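Local atomic coordinates of nine-heme cytochrome c (Desulfovibrio desulfuricans, PDB entry 1OFW), a protein that carries electrons through nine c-type hemes and may form part of a transmembrane redox complex that passes electrons to the cytoplasm for sulfate reduction. Residues 13-18 / 32-37; 28-33 / 129-134; 79-84 / 96-101; 4-9 / 39-44. All blocks are in the same frame, centred on the assembly; numbering follows the deposited sequence.

Contact 1: 13-18 / 32-37; sequences AIVMFP and PVVFNH. With HEC (heme c), chain C.
The two-stranded antiparallel sheet of the N-terminal cytochrome c3-like region, strands 13-16 and 33-36, walls one side of heme #1 and leads into its axial ligand His37. Ile14 and Phe35 form one hydrogen-bonded pair, Phe35 N reaching Ile14 O at 2.9 Å, and Met16 and Val33 form the next, Met16 N to Val33 O at 2.8 Å and nearly straight (168°). Ile14, Met16, Val33 and Phe35 share one face, from which Ile14, Met16 and Phe35 touch heme #1; Val15 and Val34 occupy the other, where Val15 CG1 lies alongside Pro32 CB (3.7 Å). With CG anti to the backbone N (chi1 176°), Phe35 swings its ring away from strand 13-16 and onto the porphyrin, CE2 reaching C2D at 3.6 Å with methyl CMD over one ring face toward the rim. Met16 runs beside Phe35, its SD 3.7 Å from Phe35 CB and 5.2 Å from the Phe35 ring centroid, an oblique Met-aromatic contact. Ile14 CD1 comes to the edge of the Phe35 ring and packs against His37 CD2. Glu41 accepts from His37 ND1, fixing the imidazole's rotation, and His51 is the second axial ligand. His37 NE2 binds the iron of heme #1 at 2.0 Å.

Contact 2: 28-33 / 129-134; sequences AAMKPV and TCHNIT. With HEC (heme c), chain G.
His131, the axial ligand of heme #5 and the centre of an inverse gamma turn, has its imidazole held between side chains of loop 28-33. CG stands anti to the carbonyl carbon (chi1 -66°), and ND1 donates to Lys31 O at 2.7 Å, the oxygen lying in the ring plane and the bond nearly along the C=O axis. This fixes the ring while NE2 binds the iron, and probably makes the imidazole a stronger donor. Met30, bent at chi2 and chi3 (-71° and -69°), folds back so that CE covers one ring face, 3.8 Å from the His131 centroid; Val33 CG2 covers the opposite face, both as CH-pi contacts. Met30 N also bonds propionate O2A. Lys31 is extended beyond CG, and its NZ reaches Ile133 O through two waters, one held weakly by NZ. Ile133 CG2 packs on Pro32 CD at 3.9 Å. Cys130 SG is thioether-linked to CAC. Helix 124-130 ends here, with helix 152-164 behind Ile133, helix 139-147 against Pro32, and strand 33-36 starting at Val33.

Contact 3: 79-84 / 96-101; sequences AMHATN and SCVSCH. With HEC (heme c), chain E.
A CXXCH heme-attachment motif, Cys97 to His101, opens helix 97-107 against the C-terminal end of helix 76-81. In the first shell, thioether bonds join Cys97 SG to CAB and Cys100 SG to CAC of heme #3. His101 NE2 binds its iron, FE, at 2.0 Å, opposite His40. Cys97 O lies over one face of the His101 imidazole. The cysteines differ in torsion: Cys97 SG is anti to its carbonyl carbon (chi1 -46°), Cys100 SG anti to its backbone N (chi1 -178°). One shell further out, Ser96 is the N-cap. Its OG, set between backbone N and carbonyl carbon (chi1 75°), accepts from Ser99 N at 3.3 Å, and the weak return bond from Ser96 N to Ser99 OG completes a capping box. The same Ser96 OG donates to Ala82 O at 2.8 Å, in the carbonyl plane and on a lone pair, tying the cap to the residue where helix 76-81 has ended. Met80 O receives two weak bonds, from Cys97 N and Val98 N, so the end of one helix meets the start of the next. His81, an axial ligand of heme #5, turns its ring off to that heme, its ND1 hydrogen-bonded to the backbone O of Asp77. Met80 rests SD 4.0 Å from Cys97 SG. Val98 crosses Thr83 obliquely, where Val98 CG1 and Thr83 CG2 are tightly packed at 3.5 Å.

Contact 4: 4-9 / 39-44; sequences EPTDSG and IHEKKI. With HEC (heme c), chain E.
The irregular segment 4-9 passes alongside helix 39-43, the nearest CA atoms being those of Ser8 and Glu41, 7.9 Å apart, so side chains bridge the gap. Glu41 does most of this. Its CG takes the crowded position between backbone N and carbonyl carbon (chi1 75°) and the chain extends, bringing the carboxylate over the turn at Thr6 to Ser8. Ser8 binds both oxygens on their syn lone pairs: OG donates to Glu41 OE1 at a very short 2.4 Å, and Ser8 N donates to Glu41 OE2 at 3.0 Å. A water accepts from Asp7 N and donates to the same OE2. The turn is an ST motif, Thr6 OG1 accepting from Gly9 N at 3.0 Å and also bonded to Ala10 O, and Thr6 CG2 lies 3.3 Å from Glu41 OE1. Because OE1 is also bonded to His37, the carboxylate's charge would probably give that imidazole more imidazolate character. At the start of segment 4-9, extended Glu4 meets Lys42 tip to tip in a salt bridge, Lys42 NZ approaching Glu4 OE2 from above the carboxylate plane at 2.9 Å. From another side of the helix, His40 NE2 binds the iron of heme #3.

All four contacts belong to the N-terminal part of the chain, around hemes #1, #3 and #5. Contacts 1 and 2 are closest, with centres about 8 Å apart; they share Pro32 and Val33, and Asn132 OD1 probably bonds Val34 N. Strand 33-36 runs straight into helix 37-43, linking contact 1 to contact 4, about 14 Å away between centres. Along the chain, contact 4 encloses contact 1, and the long loop of contact 2 encloses contact 3. The pairs are joined by iron: His131 of contact 2 and His81 of contact 3 ligate heme #5, while His101 of contact 3 and His40 of contact 4 ligate heme #3. Folding thus brings each iron's axial ligands together from segments far apart in sequence.

Contact 1: 13-18 / 32-37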
# COMPACT_ATOMS: atom_id res chain seq x y z
N ALA A 13 5.54 13.61 15.33
CA ALA A 13 6.08 12.36 14.77
C ALA A 13 6.73 11.57 15.90
O ALA A 13 7.27 12.19 16.81
CB ALA A 13 7.05 12.63 13.64
N ILE A 14 6.64 10.25 15.85
CA ILE A 14 6.89 9.34 16.94
C ILE A 14 7.74 8.18 16.45
O ILE A 14 7.28 7.52 15.53
CB ILE A 14 5.55 8.75 17.49
CG1 ILE A 14 4.58 9.82 18.00
CG2 ILE A 14 5.81 7.66 18.53
CD1 ILE A 14 3.13 9.41 18.19
N VAL A 15 8.88 7.90 17.05
CA VAL A 15 9.57 6.63 16.78
C VAL A 15 8.92 5.51 17.62
O VAL A 15 8.82 5.63 18.85
CB VAL A 15 11.06 6.66 17.10
CG1 VAL A 15 11.71 5.40 16.55
CG2 VAL A 15 11.74 7.90 16.51
N MET A 16 8.49 4.45 16.97
CA MET A 16 7.90 3.26 17.55
C MET A 16 8.90 2.12 17.51
O MET A 16 9.43 1.70 16.48
CB MET A 16 6.63 2.87 16.80
CG MET A 16 5.59 3.99 16.77
SD MET A 16 4.15 3.60 15.76
CE MET A 16 3.39 2.32 16.73
N PHE A 17 9.18 1.58 18.71
CA PHE A 17 10.19 0.56 18.87
C PHE A 17 9.61 -0.80 19.19
O PHE A 17 8.45 -0.92 19.60
CB PHE A 17 11.11 0.93 20.05
CG PHE A 17 12.00 2.12 19.77
CD1 PHE A 17 11.57 3.39 20.12
CD2 PHE A 17 13.23 1.98 19.19
CE1 PHE A 17 12.39 4.44 19.87
CE2 PHE A 17 14.07 3.04 18.93
CZ PHE A 17 13.64 4.30 19.30
N PRO A 18 10.41 -1.84 18.98
CA PRO A 18 9.95 -3.21 19.27
C PRO A 18 9.99 -3.52 20.77
O PRO A 18 10.89 -4.19 21.26
CB PRO A 18 10.95 -4.09 18.49
CG PRO A 18 12.17 -3.26 18.47
CD PRO A 18 11.74 -1.85 18.38
N PRO A 32 13.08 0.53 13.54
CA PRO A 32 11.91 1.18 14.11
C PRO A 32 11.11 1.99 13.09
O PRO A 32 11.62 2.39 12.05
CB PRO A 32 12.50 2.06 15.21
CG PRO A 32 13.79 1.38 15.57
CD PRO A 32 14.33 0.84 14.25
N VAL A 33 9.86 2.23 13.41
CA VAL A 33 8.91 2.95 12.56
C VAL A 33 8.70 4.38 13.04
O VAL A 33 8.37 4.57 14.22
CB VAL A 33 7.57 2.21 12.56
CG1 VAL A 33 6.52 2.98 11.80
CG2 VAL A 33 7.73 0.80 11.98
N VAL A 34 8.86 5.34 12.14
CA VAL A 34 8.54 6.72 12.50
C VAL A 34 7.13 7.00 11.97
O VAL A 34 6.87 7.01 10.76
CB VAL A 34 9.54 7.72 11.95
CG1 VAL A 34 9.12 9.13 12.36
CG2 VAL A 34 10.94 7.43 12.47
N PHE A 35 6.19 7.16 12.87
CA PHE A 35 4.79 7.35 12.61
C PHE A 35 4.49 8.84 12.65
O PHE A 35 4.80 9.50 13.65
CB PHE A 35 3.97 6.60 13.66
CG PHE A 35 2.48 6.83 13.53
CD1 PHE A 35 1.75 6.28 12.48
CD2 PHE A 35 1.78 7.61 14.43
CE1 PHE A 35 0.41 6.47 12.35
CE2 PHE A 35 0.42 7.78 14.28
CZ PHE A 35 -0.30 7.25 13.24
N ASN A 36 3.91 9.40 11.59
CA ASN A 36 3.58 10.81 11.49
C ASN A 36 2.17 11.03 12.00
O ASN A 36 1.15 10.89 11.30
CB ASN A 36 3.75 11.28 10.03
CG ASN A 36 3.78 12.79 9.96
OD1 ASN A 36 3.01 13.42 10.69
ND2 ASN A 36 4.63 13.37 9.11
N HIS A 37 2.08 11.31 13.31
CA HIS A 37 0.81 11.45 13.97
C HIS A 37 0.05 12.66 13.45
O HIS A 37 -1.17 12.63 13.33
CB HIS A 37 1.02 11.54 15.50
CG HIS A 37 -0.19 11.21 16.30
ND1 HIS A 37 -1.29 12.03 16.45
CD2 HIS A 37 -0.53 10.08 17.00
CE1 HIS A 37 -2.20 11.43 17.20
NE2 HIS A 37 -1.76 10.24 17.55
FE HEC C . -2.77 8.84 18.59
CHA HEC C . 0.23 8.02 19.95
CHB HEC C . -3.46 10.90 21.24
CHC HEC C . -5.50 10.03 16.95
CHD HEC C . -2.38 6.41 16.21
NA HEC C . -1.82 9.34 20.25
C1A HEC C . -0.56 8.92 20.63
C2A HEC C . -0.21 9.55 21.90
C3A HEC C . -1.24 10.34 22.25
C4A HEC C . -2.26 10.22 21.23
CMA HEC C . -1.42 11.24 23.49
CAA HEC C . 1.09 9.31 22.69
CBA HEC C . 0.78 8.18 23.69
CGA HEC C . 1.93 7.57 24.44
O1A HEC C . 3.08 7.55 23.96
O2A HEC C . 1.65 7.10 25.58
NB HEC C . -4.21 10.15 19.03
C1B HEC C . -4.35 10.90 20.20
C2B HEC C . -5.57 11.69 20.11
C3B HEC C . -6.10 11.50 18.90
C4B HEC C . -5.24 10.52 18.22
CMB HEC C . -6.08 12.59 21.27
CAB HEC C . -7.33 12.12 18.24
CBB HEC C . -7.23 13.64 18.11
NC HEC C . -3.74 8.32 16.93
C1C HEC C . -4.84 8.94 16.42
C2C HEC C . -5.25 8.28 15.20
C3C HEC C . -4.42 7.25 15.01
C4C HEC C . -3.45 7.26 16.07
CMC HEC C . -6.48 8.70 14.36
CAC HEC C . -4.45 6.15 13.94
CBC HEC C . -4.44 6.65 12.49
ND HEC C . -1.39 7.46 18.20
C1D HEC C . -1.39 6.54 17.16
C2D HEC C . -0.18 5.77 17.20
C3D HEC C . 0.60 6.26 18.18
C4D HEC C . -0.19 7.30 18.83
CMD HEC C . 0.11 4.61 16.20
CAD HEC C . 2.02 5.86 18.57
CBD HEC C . 2.08 4.92 19.80
CGD HEC C . 3.57 4.63 20.14
O1D HEC C . 3.84 3.41 20.24
O2D HEC C . 4.38 5.54 20.31

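Contact 2: 28-33 / 129-134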
# COMPACT_ATOMS: atom_id res chain seq x y z
N ALA A 28 18.15 -7.29 17.61
CA ALA A 28 17.59 -8.21 16.62
C ALA A 28 16.16 -7.75 16.37
O ALA A 28 15.28 -8.00 17.20
CB ALA A 28 17.67 -9.64 17.14
N ALA A 29 15.89 -7.07 15.27
CA ALA A 29 14.63 -6.40 15.05
C ALA A 29 14.59 -5.71 13.68
O ALA A 29 15.61 -5.47 13.05
CB ALA A 29 14.44 -5.33 16.10
N MET A 30 13.36 -5.39 13.28
CA MET A 30 13.20 -4.48 12.16
C MET A 30 13.71 -3.09 12.53
O MET A 30 13.84 -2.75 13.71
CB MET A 30 11.72 -4.34 11.76
CG MET A 30 11.04 -5.65 11.39
SD MET A 30 11.62 -6.31 9.81
CE MET A 30 10.93 -5.09 8.68
N LYS A 31 13.98 -2.23 11.54
CA LYS A 31 14.17 -0.81 11.79
C LYS A 31 12.93 -0.30 12.50
O LYS A 31 11.81 -0.66 12.14
CB LYS A 31 14.36 -0.00 10.51
CG LYS A 31 15.69 -0.33 9.83
CD LYS A 31 15.77 0.48 8.54
CE LYS A 31 17.13 0.31 7.89
NZ LYS A 31 17.15 1.18 6.67
N PRO A 32 13.08 0.53 13.54
CA PRO A 32 11.91 1.18 14.11
C PRO A 32 11.11 1.99 13.09
O PRO A 32 11.62 2.39 12.05
CB PRO A 32 12.50 2.06 15.21
CG PRO A 32 13.79 1.38 15.57
CD PRO A 32 14.33 0.84 14.25
N VAL A 33 9.86 2.23 13.41
CA VAL A 33 8.91 2.95 12.56
C VAL A 33 8.70 4.38 13.04
O VAL A 33 8.37 4.57 14.22
CB VAL A 33 7.57 2.21 12.56
CG1 VAL A 33 6.52 2.98 11.80
CG2 VAL A 33 7.73 0.80 11.98
N THR A 129 8.69 1.27 3.91
CA THR A 129 7.84 2.45 3.89
C THR A 129 7.49 2.85 5.32
O THR A 129 7.44 4.03 5.65
CB THR A 129 6.56 2.24 3.07
OG1 THR A 129 6.96 1.88 1.73
CG2 THR A 129 5.76 3.51 3.00
N CYS A 130 7.27 1.83 6.17
CA CYS A 130 7.07 2.08 7.59
C CYS A 130 8.36 1.92 8.38
O CYS A 130 8.63 2.73 9.26
CB CYS A 130 6.00 1.14 8.13
SG CYS A 130 4.41 1.40 7.32
N HIS A 131 9.12 0.88 8.18
CA HIS A 131 10.36 0.58 8.91
C HIS A 131 11.48 1.41 8.31
O HIS A 131 12.26 0.97 7.46
CB HIS A 131 10.60 -0.94 8.87
CG HIS A 131 9.57 -1.74 9.62
ND1 HIS A 131 9.66 -1.90 11.00
CD2 HIS A 131 8.45 -2.41 9.25
CE1 HIS A 131 8.65 -2.63 11.42
NE2 HIS A 131 7.88 -2.96 10.39
N ASN A 132 11.48 2.67 8.72
CA ASN A 132 12.01 3.79 7.95
C ASN A 132 12.91 4.71 8.75
O ASN A 132 13.17 5.84 8.29
CB ASN A 132 10.79 4.58 7.43
CG ASN A 132 9.94 5.24 8.48
OD1 ASN A 132 10.26 5.26 9.66
ND2 ASN A 132 8.80 5.82 8.14
N ILE A 133 13.41 4.32 9.89
CA ILE A 133 14.23 5.19 10.75
C ILE A 133 15.47 5.79 10.12
O ILE A 133 16.18 5.16 9.35
CB ILE A 133 14.74 4.41 12.00
CG1 ILE A 133 15.25 5.38 13.08
CG2 ILE A 133 15.82 3.39 11.67
CD1 ILE A 133 14.20 6.27 13.68
N THR A 134 15.80 7.00 10.59
CA THR A 134 17.02 7.66 10.19
C THR A 134 18.26 6.82 10.49
O THR A 134 18.39 6.20 11.54
CB THR A 134 17.22 9.05 10.82
OG1 THR A 134 18.56 9.51 10.53
CG2 THR A 134 17.11 8.99 12.34
FE HEC G . 6.20 -4.07 10.55
CHA HEC G . 6.62 -4.09 13.95
CHB HEC G . 8.00 -6.96 10.34
CHC HEC G . 5.75 -4.10 7.17
CHD HEC G . 4.37 -1.20 10.80
NA HEC G . 7.08 -5.27 11.89
C1A HEC G . 7.14 -5.17 13.29
C2A HEC G . 7.73 -6.35 13.86
C3A HEC G . 8.10 -7.13 12.84
C4A HEC G . 7.72 -6.47 11.60
CMA HEC G . 8.82 -8.49 12.89
CAA HEC G . 7.85 -6.60 15.37
CBA HEC G . 9.05 -5.89 16.02
CGA HEC G . 10.41 -6.39 15.55
O1A HEC G . 10.67 -7.62 15.74
O2A HEC G . 11.20 -5.56 15.04
NB HEC G . 6.78 -5.28 9.07
C1B HEC G . 7.58 -6.41 9.15
C2B HEC G . 7.89 -6.89 7.81
C3B HEC G . 7.23 -6.08 6.94
C4B HEC G . 6.54 -5.09 7.72
CMB HEC G . 8.84 -8.06 7.53
CAB HEC G . 7.21 -6.10 5.41
CBB HEC G . 6.83 -7.52 4.89
NC HEC G . 5.29 -2.87 9.26
C1C HEC G . 5.20 -3.05 7.89
C2C HEC G . 4.45 -1.97 7.31
C3C HEC G . 4.07 -1.15 8.32
C4C HEC G . 4.57 -1.73 9.53
CMC HEC G . 4.23 -1.85 5.79
CAC HEC G . 3.35 0.20 8.24
CBC HEC G . 2.01 0.14 7.47
ND HEC G . 5.65 -2.88 12.05
C1D HEC G . 4.95 -1.70 11.95
C2D HEC G . 4.92 -1.02 13.24
C3D HEC G . 5.58 -1.82 14.10
C4D HEC G . 5.99 -3.00 13.39
CMD HEC G . 4.24 0.34 13.51
CAD HEC G . 5.87 -1.52 15.59
CBD HEC G . 7.19 -0.69 15.72
CGD HEC G . 8.42 -1.54 15.62
O1D HEC G . 9.34 -1.31 14.76
O2D HEC G . 8.52 -2.48 16.45
O HOH W 1 15.72 3.75 6.97
O HOH W 2 18.17 3.63 8.57

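Contact 3: 79-84 / 96-101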
# COMPACT_ATOMS: atom_id res chain seq x y z
N ALA A 79 -0.96 -6.54 16.13
CA ALA A 79 -1.60 -5.23 16.26
C ALA A 79 -1.24 -4.28 15.11
O ALA A 79 -2.08 -3.45 14.72
CB ALA A 79 -1.20 -4.63 17.59
N MET A 80 -0.01 -4.40 14.60
CA MET A 80 0.42 -3.43 13.59
C MET A 80 0.12 -3.89 12.18
O MET A 80 -0.03 -3.06 11.28
CB MET A 80 1.91 -3.20 13.78
CG MET A 80 2.26 -2.68 15.18
SD MET A 80 1.55 -1.05 15.50
CE MET A 80 0.77 -1.30 17.06
N HIS A 81 0.03 -5.20 11.94
CA HIS A 81 -0.07 -5.70 10.59
C HIS A 81 -1.30 -6.56 10.29
O HIS A 81 -1.44 -6.99 9.13
CB HIS A 81 1.15 -6.53 10.30
CG HIS A 81 2.50 -6.00 10.62
ND1 HIS A 81 3.14 -6.54 11.70
CD2 HIS A 81 3.38 -5.13 10.07
CE1 HIS A 81 4.34 -6.00 11.82
NE2 HIS A 81 4.51 -5.13 10.85
N ALA A 82 -2.15 -6.84 11.27
CA ALA A 82 -3.27 -7.74 11.01
C ALA A 82 -4.13 -7.33 9.83
O ALA A 82 -4.49 -6.17 9.67
CB ALA A 82 -4.18 -7.79 12.24
N THR A 83 -4.54 -8.27 8.97
CA THR A 83 -5.47 -7.91 7.91
C THR A 83 -6.80 -8.61 8.01
O THR A 83 -7.74 -8.25 7.29
CB THR A 83 -4.89 -8.22 6.52
OG1 THR A 83 -4.51 -9.59 6.49
CG2 THR A 83 -3.66 -7.35 6.30
N ASN A 84 -6.93 -9.60 8.86
CA ASN A 84 -8.21 -10.31 8.99
C ASN A 84 -8.77 -10.11 10.39
O ASN A 84 -8.84 -11.03 11.20
CB ASN A 84 -7.98 -11.79 8.66
CG ASN A 84 -6.94 -12.46 9.53
OD1 ASN A 84 -6.04 -11.82 10.07
ND2 ASN A 84 -7.04 -13.78 9.67
N SER A 96 -5.36 -2.08 12.54
CA SER A 96 -3.93 -2.05 12.38
C SER A 96 -3.48 -1.09 11.27
O SER A 96 -4.32 -0.60 10.51
CB SER A 96 -3.37 -3.45 12.14
OG SER A 96 -3.69 -3.78 10.81
N CYS A 97 -2.18 -0.82 11.21
CA CYS A 97 -1.64 0.06 10.17
C CYS A 97 -2.00 -0.50 8.80
O CYS A 97 -2.51 0.20 7.93
CB CYS A 97 -0.14 0.18 10.28
SG CYS A 97 0.63 0.46 11.89
N VAL A 98 -1.73 -1.80 8.64
CA VAL A 98 -1.95 -2.43 7.34
C VAL A 98 -3.39 -2.51 6.95
O VAL A 98 -3.80 -2.25 5.81
CB VAL A 98 -1.29 -3.82 7.33
CG1 VAL A 98 -1.61 -4.57 6.04
CG2 VAL A 98 0.20 -3.66 7.50
N SER A 99 -4.36 -2.84 7.76
CA SER A 99 -5.77 -3.02 7.56
C SER A 99 -6.39 -1.67 7.24
O SER A 99 -7.20 -1.69 6.31
CB SER A 99 -6.48 -3.68 8.73
OG SER A 99 -6.88 -2.68 9.66
N CYS A 100 -6.04 -0.60 7.92
CA CYS A 100 -6.67 0.64 7.47
C CYS A 100 -6.19 1.06 6.09
O CYS A 100 -7.00 1.50 5.28
CB CYS A 100 -6.38 1.75 8.49
SG CYS A 100 -7.19 3.27 7.97
N HIS A 101 -4.89 0.91 5.83
CA HIS A 101 -4.38 1.29 4.51
C HIS A 101 -5.08 0.43 3.46
O HIS A 101 -5.48 0.91 2.38
CB HIS A 101 -2.87 1.20 4.51
CG HIS A 101 -2.14 2.18 5.36
ND1 HIS A 101 -0.80 2.03 5.59
CD2 HIS A 101 -2.52 3.28 6.04
CE1 HIS A 101 -0.36 3.03 6.39
NE2 HIS A 101 -1.40 3.80 6.66
FE HEC E . -1.28 5.41 7.84
CHA HEC E . -0.60 7.70 5.45
CHB HEC E . 2.09 4.69 8.13
CHC HEC E . -1.90 3.63 10.64
CHD HEC E . -4.63 5.93 7.41
NA HEC E . 0.38 5.99 6.89
C1A HEC E . 0.48 6.97 5.91
C2A HEC E . 1.85 7.05 5.49
C3A HEC E . 2.56 6.13 6.14
C4A HEC E . 1.66 5.54 7.13
CMA HEC E . 4.01 5.74 5.96
CAA HEC E . 2.36 8.08 4.45
CBA HEC E . 2.40 9.52 5.05
CGA HEC E . 3.37 9.52 6.24
O1A HEC E . 4.56 9.44 5.96
O2A HEC E . 2.86 9.53 7.39
NB HEC E . -0.13 4.38 9.11
C1B HEC E . 1.25 4.19 9.11
C2B HEC E . 1.64 3.40 10.25
C3B HEC E . 0.52 3.09 10.94
C4B HEC E . -0.57 3.72 10.24
CMB HEC E . 3.10 3.02 10.54
CAB HEC E . 0.31 2.24 12.19
CBB HEC E . 1.24 2.61 13.39
NC HEC E . -2.94 4.87 8.81
C1C HEC E . -3.01 4.07 9.95
C2C HEC E . -4.40 3.79 10.27
C3C HEC E . -5.15 4.45 9.38
C4C HEC E . -4.25 5.12 8.47
CMC HEC E . -4.79 2.83 11.42
CAC HEC E . -6.65 4.51 9.18
CBC HEC E . -7.52 4.37 10.45
ND HEC E . -2.39 6.58 6.66
C1D HEC E . -3.76 6.65 6.64
C2D HEC E . -4.17 7.63 5.65
C3D HEC E . -3.05 8.20 5.17
C4D HEC E . -1.92 7.50 5.75
CMD HEC E . -5.62 7.94 5.31
CAD HEC E . -2.91 9.37 4.19
CBD HEC E . -3.12 10.71 4.93
CGD HEC E . -3.26 11.89 3.99
O1D HEC E . -2.94 13.03 4.39
O2D HEC E . -3.72 11.68 2.85

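Contact 4: 4-9 / 39-44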
# COMPACT_ATOMS: atom_id res chain seq x y z
N GLU A 4 5.53 20.71 12.90
CA GLU A 4 4.32 21.38 13.33
C GLU A 4 3.65 20.68 14.49
O GLU A 4 3.50 19.45 14.48
CB GLU A 4 3.37 21.45 12.14
CG GLU A 4 1.98 21.97 12.38
CD GLU A 4 1.07 21.83 11.14
OE1 GLU A 4 1.57 21.59 10.03
OE2 GLU A 4 -0.17 21.94 11.27
N PRO A 5 3.23 21.40 15.53
CA PRO A 5 2.59 20.76 16.70
C PRO A 5 1.22 20.24 16.36
O PRO A 5 0.49 20.77 15.52
CB PRO A 5 2.53 21.87 17.74
CG PRO A 5 2.87 23.13 17.03
CD PRO A 5 3.36 22.86 15.65
N THR A 6 0.83 19.14 17.01
CA THR A 6 -0.51 18.60 16.85
C THR A 6 -1.55 19.34 17.70
O THR A 6 -1.26 19.86 18.78
CB THR A 6 -0.58 17.14 17.32
OG1 THR A 6 -0.27 17.10 18.74
CG2 THR A 6 0.39 16.27 16.56
N ASP A 7 -2.81 19.36 17.26
CA ASP A 7 -3.90 19.78 18.12
C ASP A 7 -4.13 18.79 19.25
O ASP A 7 -4.50 19.22 20.35
CB ASP A 7 -5.17 19.93 17.30
CG ASP A 7 -5.11 21.19 16.45
OD1 ASP A 7 -4.21 22.05 16.59
OD2 ASP A 7 -6.04 21.29 15.62
N SER A 8 -3.89 17.50 19.03
CA SER A 8 -4.20 16.50 20.03
C SER A 8 -3.28 16.51 21.24
O SER A 8 -3.70 16.03 22.29
CB SER A 8 -4.13 15.11 19.42
OG SER A 8 -2.94 14.89 18.70
N GLY A 9 -2.06 16.99 21.10
CA GLY A 9 -1.03 16.92 22.13
C GLY A 9 -0.18 15.69 22.09
O GLY A 9 0.70 15.41 22.88
N ILE A 39 0.02 13.93 10.47
CA ILE A 39 -0.68 13.66 9.20
C ILE A 39 -1.91 12.83 9.45
O ILE A 39 -3.00 13.07 8.90
CB ILE A 39 0.28 13.01 8.18
CG1 ILE A 39 1.15 14.09 7.52
CG2 ILE A 39 -0.41 12.13 7.17
CD1 ILE A 39 2.37 13.52 6.81
N HIS A 40 -1.76 11.82 10.30
CA HIS A 40 -2.87 10.91 10.53
C HIS A 40 -4.03 11.57 11.28
O HIS A 40 -5.19 11.40 10.91
CB HIS A 40 -2.39 9.66 11.28
CG HIS A 40 -1.68 8.68 10.37
ND1 HIS A 40 -0.35 8.78 9.99
CD2 HIS A 40 -2.15 7.55 9.77
CE1 HIS A 40 -0.05 7.77 9.20
NE2 HIS A 40 -1.12 7.01 9.05
N GLU A 41 -3.80 12.37 12.32
CA GLU A 41 -4.93 12.95 13.06
C GLU A 41 -5.62 14.00 12.20
O GLU A 41 -6.81 14.22 12.44
CB GLU A 41 -4.47 13.49 14.40
CG GLU A 41 -3.70 14.81 14.36
CD GLU A 41 -3.32 15.24 15.78
OE1 GLU A 41 -2.48 14.55 16.40
OE2 GLU A 41 -3.87 16.25 16.29
N LYS A 42 -4.92 14.59 11.24
CA LYS A 42 -5.60 15.56 10.39
C LYS A 42 -6.54 14.82 9.44
O LYS A 42 -7.56 15.39 9.07
CB LYS A 42 -4.63 16.40 9.59
CG LYS A 42 -3.90 17.45 10.39
CD LYS A 42 -2.76 18.05 9.58
CE LYS A 42 -2.22 19.26 10.33
NZ LYS A 42 -1.32 20.02 9.42
N LYS A 43 -6.25 13.58 9.03
CA LYS A 43 -7.14 12.91 8.09
C LYS A 43 -8.18 11.98 8.68
O LYS A 43 -9.25 11.77 8.10
CB LYS A 43 -6.23 12.12 7.15
CG LYS A 43 -6.80 11.58 5.87
CD LYS A 43 -7.34 12.71 5.01
CE LYS A 43 -6.74 12.92 3.65
NZ LYS A 43 -7.71 13.66 2.80
N ILE A 44 -7.92 11.41 9.84
CA ILE A 44 -8.75 10.45 10.50
C ILE A 44 -9.42 11.17 11.72
O ILE A 44 -8.69 11.52 12.66
CB ILE A 44 -7.97 9.21 10.92
CG1 ILE A 44 -7.22 8.49 9.80
CG2 ILE A 44 -8.87 8.23 11.65
CD1 ILE A 44 -8.08 8.10 8.64
FE HEC E . -1.28 5.41 7.84
CHA HEC E . -0.60 7.70 5.45
CHB HEC E . 2.09 4.69 8.13
CHC HEC E . -1.90 3.63 10.64
CHD HEC E . -4.63 5.93 7.41
NA HEC E . 0.38 5.99 6.89
C1A HEC E . 0.48 6.97 5.91
C2A HEC E . 1.85 7.05 5.49
C3A HEC E . 2.56 6.13 6.14
C4A HEC E . 1.66 5.54 7.13
CMA HEC E . 4.01 5.74 5.96
CAA HEC E . 2.36 8.08 4.45
CBA HEC E . 2.40 9.52 5.05
CGA HEC E . 3.37 9.52 6.24
O1A HEC E . 4.56 9.44 5.96
O2A HEC E . 2.86 9.53 7.39
NB HEC E . -0.13 4.38 9.11
C1B HEC E . 1.25 4.19 9.11
C2B HEC E . 1.64 3.40 10.25
C3B HEC E . 0.52 3.09 10.94
C4B HEC E . -0.57 3.72 10.24
CMB HEC E . 3.10 3.02 10.54
CAB HEC E . 0.31 2.24 12.19
CBB HEC E . 1.24 2.61 13.39
NC HEC E . -2.94 4.87 8.81
C1C HEC E . -3.01 4.07 9.95
C2C HEC E . -4.40 3.79 10.27
C3C HEC E . -5.15 4.45 9.38
C4C HEC E . -4.25 5.12 8.47
CMC HEC E . -4.79 2.83 11.42
CAC HEC E . -6.65 4.51 9.18
CBC HEC E . -7.52 4.37 10.45
ND HEC E . -2.39 6.58 6.66
C1D HEC E . -3.76 6.65 6.64
C2D HEC E . -4.17 7.63 5.65
C3D HEC E . -3.05 8.20 5.17
C4D HEC E . -1.92 7.50 5.75
CMD HEC E . -5.62 7.94 5.31
CAD HEC E . -2.91 9.37 4.19
CBD HEC E . -3.12 10.71 4.93
CGD HEC E . -3.26 11.89 3.99
O1D HEC E . -2.94 13.03 4.39
O2D HEC E . -3.72 11.68 2.85
O HOH W 3 -3.28 18.56 14.46